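Local coordinates for protein dermonecrotic toxin (Pasteurella multocida, PDB 2EBF) that acts as a potent mitogenic, bone-resorbing toxin in severe atrophic rhinitis of pigs, its C-terminal region, the part described, carrying a thiol-protease-like catalytic triad, at residues A[135-140]-A[556-561]; A[275-280]-A[431-436]; A[680-685]-A[694-699]. All coordinates share one frame; numbering follows the deposited sequence.

Interaction 1 (A[135-140]-A[556-561]); sequences EALKKQ and ENWQVL. With GLC (alpha-D-glucopyranose), chain C.
K139, on helix 135-143, reaches across to E556 in the loop 556-561. Its CB is directed at that loop, and its CG passes within 4.1 Å of C6 of a glucose unit of the bound glycan, whose pocket K138 and K139 help to line. CD and CE then pass obliquely across the E556 carboxylate, CD lying 3.5 Å from OE1. The chain is extended up to CE, and a final bend (chi4 -77°) turns NZ onto the acid, where it forms a salt bridge of 2.8 Å to E556 OE1 through the syn lone pair. Q143 OE1 accepts a second hydrogen bond from NZ, so the ammonium group is held from both its own helix and the loop. E556 OE1 also accepts from a water 2.7 Å away, which donates in addition to Q140 OE1. That water joins the carboxylate to a neighbouring amide whose plane is turned 69° from it. A second water lies within hydrogen-bonding distance of the carbonyl oxygens of both A136 and E556.

Further along, the A136 methyl group presses on the loop backbone, with CB 3.2 Å from N557 O. L137 and W558 lie side by side, and CD1 of L137 comes to 3.7 Å from CH2 of the indole in an oblique approach. These apolar groups continue inward: L137 touches A159 of helix 151-164, W558 packs on A172 and I175 of helix 171-180, and L561 meets both helices. The loop, which runs between strands 537-539 and 567-568 of two different sheets, is thereby laid against the N-terminal helical part of the chain.

Interaction 2 (A[275-280]-A[431-436]); sequences SPYSNQ and LFNLDK
Y277 lays one ring face over the backbone and aliphatic chain of K436. The K436 CA stands 3.8 Å from the ring centroid, 18° off the normal, in a CH-pi contact displaced toward the rim, and the lysine CG follows at 3.6 Å from the Y277 CZ. The two side chains run side by side in the same direction; CB and CG of the lysine lie against the ring while the rest of the chain leads away. Next to them the amide of N433 sits beside the hydroxyls of S275 and S278, and the CB atoms of S278 and F432 touch at 4.0 Å.

Each backbone has a defined turn at the contact. Helix 425-434 ends in a Schellman motif: K436, at positive phi (49°), is its C-prime residue, K436 N bonds to N433 O, and the next backbone N returns to F432 O. The opposing loop contains an ST turn at S275, in which S275 OG accepts from Y277 N at 3.1 Å. S275 O is gripped from opposite faces of its plane by S278 N and by N279 ND2, the latter at 3.2 Å. S278 OG, which accepts from S275 N, is also hydrogen-bonded to S273 O.

Behind the loop, P276 and N279 pack on F290 of helix 288-300. On the other flank F432 makes a cation-pi contact with R444, while the D435 carboxylate oxygens accept from the backbone N of F443 and R444 in helix 442-452.

Interaction 3 (A[680-685]-A[694-699]); sequences VDASHL and TTILIL
D681 and L697 form an antiparallel hydrogen-bonded pair, with D681 N to L697 O and L697 N to D681 O both 2.8 Å, where strand 676-681 meets the outermost strand, 697-700, of the C3-domain sheet. I696 CA adds a CA-H...O contact to D681 O.

On one face, V680 lies alongside I696 and I698, its CG1 3.8 Å from I696 CG2 and its CG2 directed to I698. V680 and I698 also pack on helix 596-610. The other face carries D681 and L697, and here H684 folds back over L697. Its CG is set between the backbone N and the carbonyl carbon (chi1 86°), which brings the imidazole flat over L697: the leucine CB lies 3.6 Å from the ring centroid, 12° off its normal. The ring edge is turned to the opposing backbone, with H684 CE1 2.9 Å from T694 O, while NE2 makes a weak hydrogen bond to D693. L685 CD1 rests against T695, and a water accepts from L685 N at 3.1 Å and lies 2.8 Å from T695 O, to which it can donate.

D681 extends its carboxylate away from its own backbone N (chi1 177°). OD1 accepts from S683 N at 3.0 Å, forming an Asx turn, and OD2 is bonded to both H666 NE2 and W704 NE1. With each oxygen held in this way, the carboxylate is fixed in rotation. Its bond to H666 is consistent with D681 being the acid of the thiol-protease-like triad. C626, which touches S683, is the likely thiol, although here it is tied to C620 in a disulfide, so the geometry probably represents a form with its nucleophile blocked.

The three contacts lie far apart in an elongated chain and do not touch one another, their nearest atoms being at least about 28 Å apart. Interaction 1 joins helix 135-143 to the connection that leads from the C2 sheet to the C3 sheet. Interaction 2 falls between its two segments in sequence and lies at the surface of the C2 part, the centres about 47 Å apart. Interaction 3 follows both along the chain, in the antiparallel sheet of the C3 domain, about 43 Å from interaction 1 and 76 Å from interaction 2 (centre to centre), the latter on the opposite side of the chain's centre. The probable catalytic site is thus well separated from the glucose-binding helices and from the C2 periphery.

Interaction 1 (A[135-140]-A[556-561])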
loop_
_atom_site.group_PDB
_atom_site.type_symbol
_atom_site.label_atom_id
_atom_site.label_comp_id
_atom_site.label_asym_id
_atom_site.label_seq_id
_atom_site.Cartn_x
_atom_site.Cartn_y
_atom_site.Cartn_z
ATOM N N GLU A 135 -21.524 8.831 0.264
ATOM C CA GLU A 135 -22.422 7.670 0.115
ATOM C C GLU A 135 -21.826 6.499 -0.672
ATOM O O GLU A 135 -21.942 5.344 -0.254
ATOM C CB GLU A 135 -23.776 8.063 -0.499
ATOM C CG GLU A 135 -24.804 8.579 0.511
ATOM C CD GLU A 135 -25.217 7.520 1.525
ATOM O OE1 GLU A 135 -25.782 6.479 1.125
ATOM O OE2 GLU A 135 -24.977 7.732 2.724
ATOM N N ALA A 136 -21.212 6.786 -1.813
ATOM C CA ALA A 136 -20.712 5.720 -2.677
ATOM C C ALA A 136 -19.521 5.039 -2.014
ATOM O O ALA A 136 -19.370 3.824 -2.099
ATOM C CB ALA A 136 -20.341 6.266 -4.049
ATOM N N LEU A 137 -18.686 5.835 -1.350
ATOM C CA LEU A 137 -17.547 5.318 -0.587
ATOM C C LEU A 137 -17.992 4.428 0.561
ATOM O O LEU A 137 -17.471 3.327 0.745
ATOM C CB LEU A 137 -16.727 6.476 -0.043
ATOM C CG LEU A 137 -15.491 6.125 0.789
ATOM C CD1 LEU A 137 -14.381 5.581 -0.107
ATOM C CD2 LEU A 137 -15.036 7.375 1.489
ATOM N N LYS A 138 -18.941 4.925 1.345
ATOM C CA LYS A 138 -19.517 4.176 2.457
ATOM C C LYS A 138 -20.020 2.813 1.986
ATOM O O LYS A 138 -19.709 1.804 2.599
ATOM C CB LYS A 138 -20.672 4.966 3.086
ATOM C CG LYS A 138 -21.391 4.249 4.233
ATOM C CD LYS A 138 -22.592 5.081 4.684
ATOM C CE LYS A 138 -23.415 4.351 5.733
ATOM N NZ LYS A 138 -24.543 5.213 6.220
ATOM N N LYS A 139 -20.793 2.790 0.900
ATOM C CA LYS A 139 -21.356 1.533 0.424
ATOM C C LYS A 139 -20.251 0.531 0.085
ATOM O O LYS A 139 -20.354 -0.644 0.436
ATOM C CB LYS A 139 -22.279 1.745 -0.785
ATOM C CG LYS A 139 -23.135 0.510 -1.119
ATOM C CD LYS A 139 -24.157 0.797 -2.211
ATOM C CE LYS A 139 -25.229 -0.297 -2.283
ATOM N NZ LYS A 139 -24.740 -1.522 -2.955
ATOM N N GLN A 140 -19.202 0.996 -0.592
ATOM C CA GLN A 140 -18.167 0.094 -1.081
ATOM C C GLN A 140 -17.406 -0.490 0.112
ATOM O O GLN A 140 -17.188 -1.708 0.203
ATOM C CB GLN A 140 -17.217 0.831 -2.031
ATOM C CG GLN A 140 -17.790 1.045 -3.447
ATOM C CD GLN A 140 -18.477 -0.208 -3.970
ATOM O OE1 GLN A 140 -19.686 -0.222 -4.206
ATOM N NE2 GLN A 140 -17.714 -1.273 -4.114
ATOM N N GLU A 556 -19.616 1.079 -7.993
ATOM C CA GLU A 556 -20.992 1.545 -7.992
ATOM C C GLU A 556 -21.115 3.009 -7.558
ATOM O O GLU A 556 -20.743 3.370 -6.445
ATOM C CB GLU A 556 -21.858 0.641 -7.116
ATOM C CG GLU A 556 -23.344 0.915 -7.252
ATOM C CD GLU A 556 -24.164 0.132 -6.258
ATOM O OE1 GLU A 556 -23.577 -0.532 -5.361
ATOM O OE2 GLU A 556 -25.400 0.184 -6.373
ATOM N N ASN A 557 -21.627 3.839 -8.468
ATOM C CA ASN A 557 -21.934 5.244 -8.191
ATOM C C ASN A 557 -20.739 6.100 -7.749
ATOM O O ASN A 557 -20.923 7.149 -7.120
ATOM C CB ASN A 557 -23.096 5.349 -7.176
ATOM C CG ASN A 557 -24.388 4.763 -7.700
ATOM O OD1 ASN A 557 -24.703 4.867 -8.894
ATOM N ND2 ASN A 557 -25.169 4.159 -6.804
ATOM N N TRP A 558 -19.525 5.651 -8.094
ATOM C CA TRP A 558 -18.271 6.237 -7.593
ATOM C C TRP A 558 -18.161 7.722 -7.877
ATOM O O TRP A 558 -18.525 8.174 -8.959
ATOM C CB TRP A 558 -17.041 5.514 -8.181
ATOM C CG TRP A 558 -15.762 5.866 -7.480
ATOM C CD1 TRP A 558 -14.749 6.647 -7.952
ATOM C CD2 TRP A 558 -15.376 5.462 -6.159
ATOM N NE1 TRP A 558 -13.751 6.757 -7.003
ATOM C CE2 TRP A 558 -14.115 6.038 -5.897
ATOM C CE3 TRP A 558 -15.987 4.686 -5.163
ATOM C CZ2 TRP A 558 -13.441 5.849 -4.687
ATOM C CZ3 TRP A 558 -15.311 4.494 -3.955
ATOM C CH2 TRP A 558 -14.050 5.070 -3.737
ATOM N N GLN A 559 -17.686 8.464 -6.879
ATOM C CA GLN A 559 -17.390 9.882 -7.020
ATOM C C GLN A 559 -15.894 10.049 -6.892
ATOM O O GLN A 559 -15.280 9.472 -5.985
ATOM C CB GLN A 559 -18.063 10.712 -5.915
ATOM C CG GLN A 559 -19.590 10.667 -5.908
ATOM C CD GLN A 559 -20.191 11.011 -7.268
ATOM O OE1 GLN A 559 -19.898 12.058 -7.833
ATOM N NE2 GLN A 559 -21.039 10.149 -7.772
ATOM N N VAL A 560 -15.317 10.867 -7.768
ATOM C CA VAL A 560 -13.901 11.201 -7.671
ATOM C C VAL A 560 -13.630 11.807 -6.297
ATOM O O VAL A 560 -14.388 12.663 -5.833
ATOM C CB VAL A 560 -13.454 12.167 -8.789
ATOM C CG1 VAL A 560 -12.014 12.569 -8.579
ATOM C CG2 VAL A 560 -13.595 11.505 -10.151
ATOM N N LEU A 561 -12.562 11.348 -5.646
ATOM C CA LEU A 561 -12.203 11.810 -4.315
ATOM C C LEU A 561 -11.186 12.964 -4.310
ATOM O O LEU A 561 -11.294 13.878 -3.502
ATOM C CB LEU A 561 -11.651 10.655 -3.475
ATOM C CG LEU A 561 -12.525 9.422 -3.227
ATOM C CD1 LEU A 561 -11.737 8.452 -2.370
ATOM C CD2 LEU A 561 -13.855 9.807 -2.564
HETATM C C1 GLC C . -24.567 -2.888 5.444
HETATM C C2 GLC C . -26.033 -2.452 5.434
HETATM C C3 GLC C . -26.524 -2.220 4.004
HETATM C C4 GLC C . -25.590 -1.281 3.227
HETATM C C5 GLC C . -24.114 -1.697 3.365
HETATM C C6 GLC C . -23.174 -0.621 2.831
HETATM O O2 GLC C . -26.820 -3.484 6.037
HETATM O O3 GLC C . -27.855 -1.685 4.028
HETATM O O4 GLC C . -25.969 -1.256 1.844
HETATM O O5 GLC C . -23.758 -1.937 4.737
HETATM O O6 GLC C . -23.297 0.558 3.643
HETATM O O HOH W 1 -21.131 2.441 -3.984
HETATM O O HOH W 2 -21.590 -2.255 -4.833
#

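Interaction 2 (A[275-280]-A[431-436])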
loop_
_atom_site.group_PDB
_atom_site.type_symbol
_atom_site.label_atom_id
_atom_site.label_comp_id
_atom_site.label_asym_id
_atom_site.label_seq_id
_atom_site.Cartn_x
_atom_site.Cartn_y
_atom_site.Cartn_z
ATOM N N SER A 275 3.693 -31.900 -1.381
ATOM C CA SER A 275 2.981 -32.410 -2.562
ATOM C C SER A 275 3.481 -33.821 -2.903
ATOM O O SER A 275 4.427 -34.296 -2.274
ATOM C CB SER A 275 3.184 -31.479 -3.761
ATOM O OG SER A 275 4.414 -31.754 -4.401
ATOM N N PRO A 276 2.855 -34.498 -3.894
ATOM C CA PRO A 276 3.393 -35.794 -4.341
ATOM C C PRO A 276 4.865 -35.744 -4.767
ATOM O O PRO A 276 5.565 -36.752 -4.648
ATOM C CB PRO A 276 2.498 -36.166 -5.536
ATOM C CG PRO A 276 1.766 -34.900 -5.907
ATOM C CD PRO A 276 1.621 -34.150 -4.625
ATOM N N TYR A 277 5.326 -34.581 -5.237
ATOM C CA TYR A 277 6.718 -34.406 -5.675
ATOM C C TYR A 277 7.723 -34.539 -4.535
ATOM O O TYR A 277 8.836 -35.027 -4.740
ATOM C CB TYR A 277 6.919 -33.046 -6.345
ATOM C CG TYR A 277 6.114 -32.815 -7.599
ATOM C CD1 TYR A 277 5.355 -31.654 -7.749
ATOM C CD2 TYR A 277 6.118 -33.741 -8.644
ATOM C CE1 TYR A 277 4.618 -31.418 -8.906
ATOM C CE2 TYR A 277 5.381 -33.516 -9.807
ATOM C CZ TYR A 277 4.633 -32.354 -9.927
ATOM O OH TYR A 277 3.901 -32.118 -11.069
ATOM N N SER A 278 7.332 -34.089 -3.346
ATOM C CA SER A 278 8.211 -34.104 -2.179
ATOM C C SER A 278 7.784 -35.148 -1.154
ATOM O O SER A 278 8.522 -35.437 -0.208
ATOM C CB SER A 278 8.240 -32.721 -1.522
ATOM O OG SER A 278 6.947 -32.339 -1.094
ATOM N N ASN A 279 6.591 -35.706 -1.347
ATOM C CA ASN A 279 5.990 -36.592 -0.362
ATOM C C ASN A 279 5.388 -37.863 -0.959
ATOM O O ASN A 279 4.223 -37.895 -1.350
ATOM C CB ASN A 279 4.955 -35.832 0.476
ATOM C CG ASN A 279 5.553 -34.640 1.195
ATOM O OD1 ASN A 279 6.211 -34.777 2.228
ATOM N ND2 ASN A 279 5.333 -33.461 0.644
ATOM N N GLN A 280 6.200 -38.911 -1.020
ATOM C CA GLN A 280 5.738 -40.202 -1.508
ATOM C C GLN A 280 6.153 -41.316 -0.557
ATOM O O GLN A 280 7.121 -41.169 0.192
ATOM C CB GLN A 280 6.244 -40.467 -2.936
ATOM C CG GLN A 280 7.762 -40.537 -3.097
ATOM C CD GLN A 280 8.394 -39.193 -3.420
ATOM O OE1 GLN A 280 7.781 -38.346 -4.071
ATOM N NE2 GLN A 280 9.634 -38.999 -2.980
ATOM N N LEU A 431 12.640 -27.379 -3.159
ATOM C CA LEU A 431 13.381 -27.726 -4.384
ATOM C C LEU A 431 12.792 -28.937 -5.104
ATOM O O LEU A 431 12.647 -28.916 -6.328
ATOM C CB LEU A 431 14.873 -27.942 -4.109
ATOM C CG LEU A 431 15.698 -26.722 -3.670
ATOM C CD1 LEU A 431 17.091 -27.151 -3.237
ATOM C CD2 LEU A 431 15.780 -25.642 -4.754
ATOM N N PHE A 432 12.438 -29.979 -4.346
ATOM C CA PHE A 432 11.779 -31.153 -4.921
ATOM C C PHE A 432 10.511 -30.777 -5.659
ATOM O O PHE A 432 10.240 -31.296 -6.745
ATOM C CB PHE A 432 11.447 -32.195 -3.848
ATOM C CG PHE A 432 12.521 -33.208 -3.643
ATOM C CD1 PHE A 432 13.038 -33.440 -2.378
ATOM C CD2 PHE A 432 13.038 -33.919 -4.725
ATOM C CE1 PHE A 432 14.043 -34.383 -2.183
ATOM C CE2 PHE A 432 14.051 -34.862 -4.546
ATOM C CZ PHE A 432 14.548 -35.100 -3.267
ATOM N N ASN A 433 9.735 -29.877 -5.058
ATOM C CA ASN A 433 8.526 -29.378 -5.679
ATOM C C ASN A 433 8.800 -28.615 -6.961
ATOM O O ASN A 433 8.172 -28.883 -7.988
ATOM C CB ASN A 433 7.753 -28.514 -4.697
ATOM C CG ASN A 433 6.883 -29.330 -3.797
ATOM O OD1 ASN A 433 7.339 -29.888 -2.798
ATOM N ND2 ASN A 433 5.613 -29.420 -4.149
ATOM N N LEU A 434 9.743 -27.672 -6.896
ATOM C CA LEU A 434 10.184 -26.911 -8.067
ATOM C C LEU A 434 10.697 -27.794 -9.204
ATOM O O LEU A 434 10.395 -27.546 -10.374
ATOM C CB LEU A 434 11.273 -25.908 -7.674
ATOM C CG LEU A 434 10.857 -24.617 -6.969
ATOM C CD1 LEU A 434 12.078 -23.763 -6.666
ATOM C CD2 LEU A 434 9.840 -23.839 -7.809
ATOM N N ASP A 435 11.476 -28.814 -8.852
ATOM C CA ASP A 435 12.073 -29.712 -9.837
ATOM C C ASP A 435 11.169 -30.897 -10.191
ATOM O O ASP A 435 11.619 -31.862 -10.814
ATOM C CB ASP A 435 13.447 -30.192 -9.351
ATOM C CG ASP A 435 14.519 -29.112 -9.458
ATOM O OD1 ASP A 435 15.470 -29.127 -8.649
ATOM O OD2 ASP A 435 14.410 -28.248 -10.353
ATOM N N LYS A 436 9.892 -30.803 -9.811
ATOM C CA LYS A 436 8.911 -31.874 -10.019
ATOM C C LYS A 436 9.407 -33.251 -9.549
ATOM O O LYS A 436 9.199 -34.260 -10.231
ATOM C CB LYS A 436 8.456 -31.930 -11.485
ATOM C CG LYS A 436 7.339 -30.967 -11.846
ATOM C CD LYS A 436 7.856 -29.705 -12.501
ATOM C CE LYS A 436 6.690 -28.812 -12.933
ATOM N NZ LYS A 436 7.123 -27.705 -13.842
#

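Interaction 3 (A[680-685]-A[694-699])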
loop_
_atom_site.group_PDB
_atom_site.type_symbol
_atom_site.label_atom_id
_atom_site.label_comp_id
_atom_site.label_asym_id
_atom_site.label_seq_id
_atom_site.Cartn_x
_atom_site.Cartn_y
_atom_site.Cartn_z
ATOM N N VAL A 680 4.127 38.901 -7.223
ATOM C CA VAL A 680 4.354 40.346 -7.128
ATOM C C VAL A 680 3.013 40.949 -6.718
ATOM O O VAL A 680 2.145 41.230 -7.548
ATOM C CB VAL A 680 4.911 40.961 -8.443
ATOM C CG1 VAL A 680 5.032 42.491 -8.333
ATOM C CG2 VAL A 680 6.271 40.364 -8.768
ATOM N N ASP A 681 2.845 41.120 -5.416
ATOM C CA ASP A 681 1.531 41.395 -4.859
ATOM C C ASP A 681 1.499 42.823 -4.310
ATOM O O ASP A 681 1.953 43.087 -3.187
ATOM C CB ASP A 681 1.218 40.342 -3.797
ATOM C CG ASP A 681 -0.099 40.573 -3.082
ATOM O OD1 ASP A 681 -0.838 41.522 -3.401
ATOM O OD2 ASP A 681 -0.386 39.782 -2.171
ATOM N N ALA A 682 0.958 43.727 -5.123
ATOM C CA ALA A 682 0.890 45.147 -4.811
ATOM C C ALA A 682 -0.366 45.530 -4.013
ATOM O O ALA A 682 -0.615 46.715 -3.754
ATOM C CB ALA A 682 0.979 45.966 -6.096
ATOM N N SER A 683 -1.125 44.536 -3.577
ATOM C CA SER A 683 -2.322 44.822 -2.786
ATOM C C SER A 683 -2.423 44.047 -1.475
ATOM O O SER A 683 -3.494 43.974 -0.885
ATOM C CB SER A 683 -3.574 44.627 -3.644
ATOM O OG SER A 683 -3.755 43.262 -3.945
ATOM N N HIS A 684 -1.306 43.499 -1.002
ATOM C CA HIS A 684 -1.301 42.686 0.219
ATOM C C HIS A 684 -1.516 43.494 1.511
ATOM O O HIS A 684 -1.841 42.924 2.559
ATOM C CB HIS A 684 -0.002 41.881 0.312
ATOM C CG HIS A 684 1.126 42.630 0.948
ATOM N ND1 HIS A 684 1.729 43.715 0.350
ATOM C CD2 HIS A 684 1.756 42.453 2.131
ATOM C CE1 HIS A 684 2.688 44.173 1.139
ATOM N NE2 HIS A 684 2.724 43.424 2.225
ATOM N N LEU A 685 -1.328 44.812 1.443
ATOM C CA LEU A 685 -1.518 45.667 2.629
ATOM C C LEU A 685 -2.994 45.870 2.978
ATOM O O LEU A 685 -3.315 46.490 3.996
ATOM C CB LEU A 685 -0.783 47.012 2.494
ATOM C CG LEU A 685 0.752 46.993 2.566
ATOM C CD1 LEU A 685 1.283 48.416 2.631
ATOM C CD2 LEU A 685 1.284 46.166 3.748
ATOM N N THR A 694 6.738 46.638 3.616
ATOM C CA THR A 694 6.819 47.005 2.202
ATOM C C THR A 694 5.416 47.010 1.564
ATOM O O THR A 694 4.546 46.256 1.991
ATOM C CB THR A 694 7.754 46.014 1.450
ATOM O OG1 THR A 694 7.998 46.482 0.122
ATOM C CG2 THR A 694 7.151 44.598 1.375
ATOM N N THR A 695 5.206 47.860 0.559
ATOM C CA THR A 695 3.918 47.947 -0.144
ATOM C C THR A 695 3.713 46.837 -1.177
ATOM O O THR A 695 2.582 46.498 -1.502
ATOM C CB THR A 695 3.755 49.292 -0.877
ATOM O OG1 THR A 695 4.918 49.535 -1.673
ATOM C CG2 THR A 695 3.569 50.436 0.120
ATOM N N ILE A 696 4.803 46.296 -1.709
ATOM C CA ILE A 696 4.711 45.250 -2.730
ATOM C C ILE A 696 5.343 43.979 -2.187
ATOM O O ILE A 696 6.551 43.946 -1.900
ATOM C CB ILE A 696 5.408 45.660 -4.066
ATOM C CG1 ILE A 696 4.824 46.971 -4.615
ATOM C CG2 ILE A 696 5.318 44.530 -5.108
ATOM C CD1 ILE A 696 5.719 47.637 -5.658
ATOM N N LEU A 697 4.518 42.949 -2.031
ATOM C CA LEU A 697 4.961 41.661 -1.504
ATOM C C LEU A 697 5.473 40.734 -2.601
ATOM O O LEU A 697 4.736 40.379 -3.529
ATOM C CB LEU A 697 3.815 40.981 -0.737
ATOM C CG LEU A 697 4.089 39.590 -0.145
ATOM C CD1 LEU A 697 5.296 39.590 0.799
ATOM C CD2 LEU A 697 2.854 39.078 0.595
ATOM N N ILE A 698 6.741 40.343 -2.495
ATOM C CA ILE A 698 7.342 39.414 -3.456
ATOM C C ILE A 698 7.875 38.182 -2.738
ATOM O O ILE A 698 8.798 38.278 -1.911
ATOM C CB ILE A 698 8.460 40.093 -4.301
ATOM C CG1 ILE A 698 7.879 41.308 -5.043
ATOM C CG2 ILE A 698 9.115 39.077 -5.264
ATOM C CD1 ILE A 698 8.915 42.165 -5.759
ATOM N N LEU A 699 7.275 37.035 -3.046
ATOM C CA LEU A 699 7.702 35.745 -2.504
ATOM C C LEU A 699 7.463 34.646 -3.518
ATOM O O LEU A 699 6.606 34.793 -4.402
ATOM C CB LEU A 699 6.928 35.396 -1.221
ATOM C CG LEU A 699 7.206 36.083 0.108
ATOM C CD1 LEU A 699 6.037 35.827 1.069
ATOM C CD2 LEU A 699 8.547 35.633 0.720
HETATM O O HOH W 3 -0.167 46.633 -0.773
#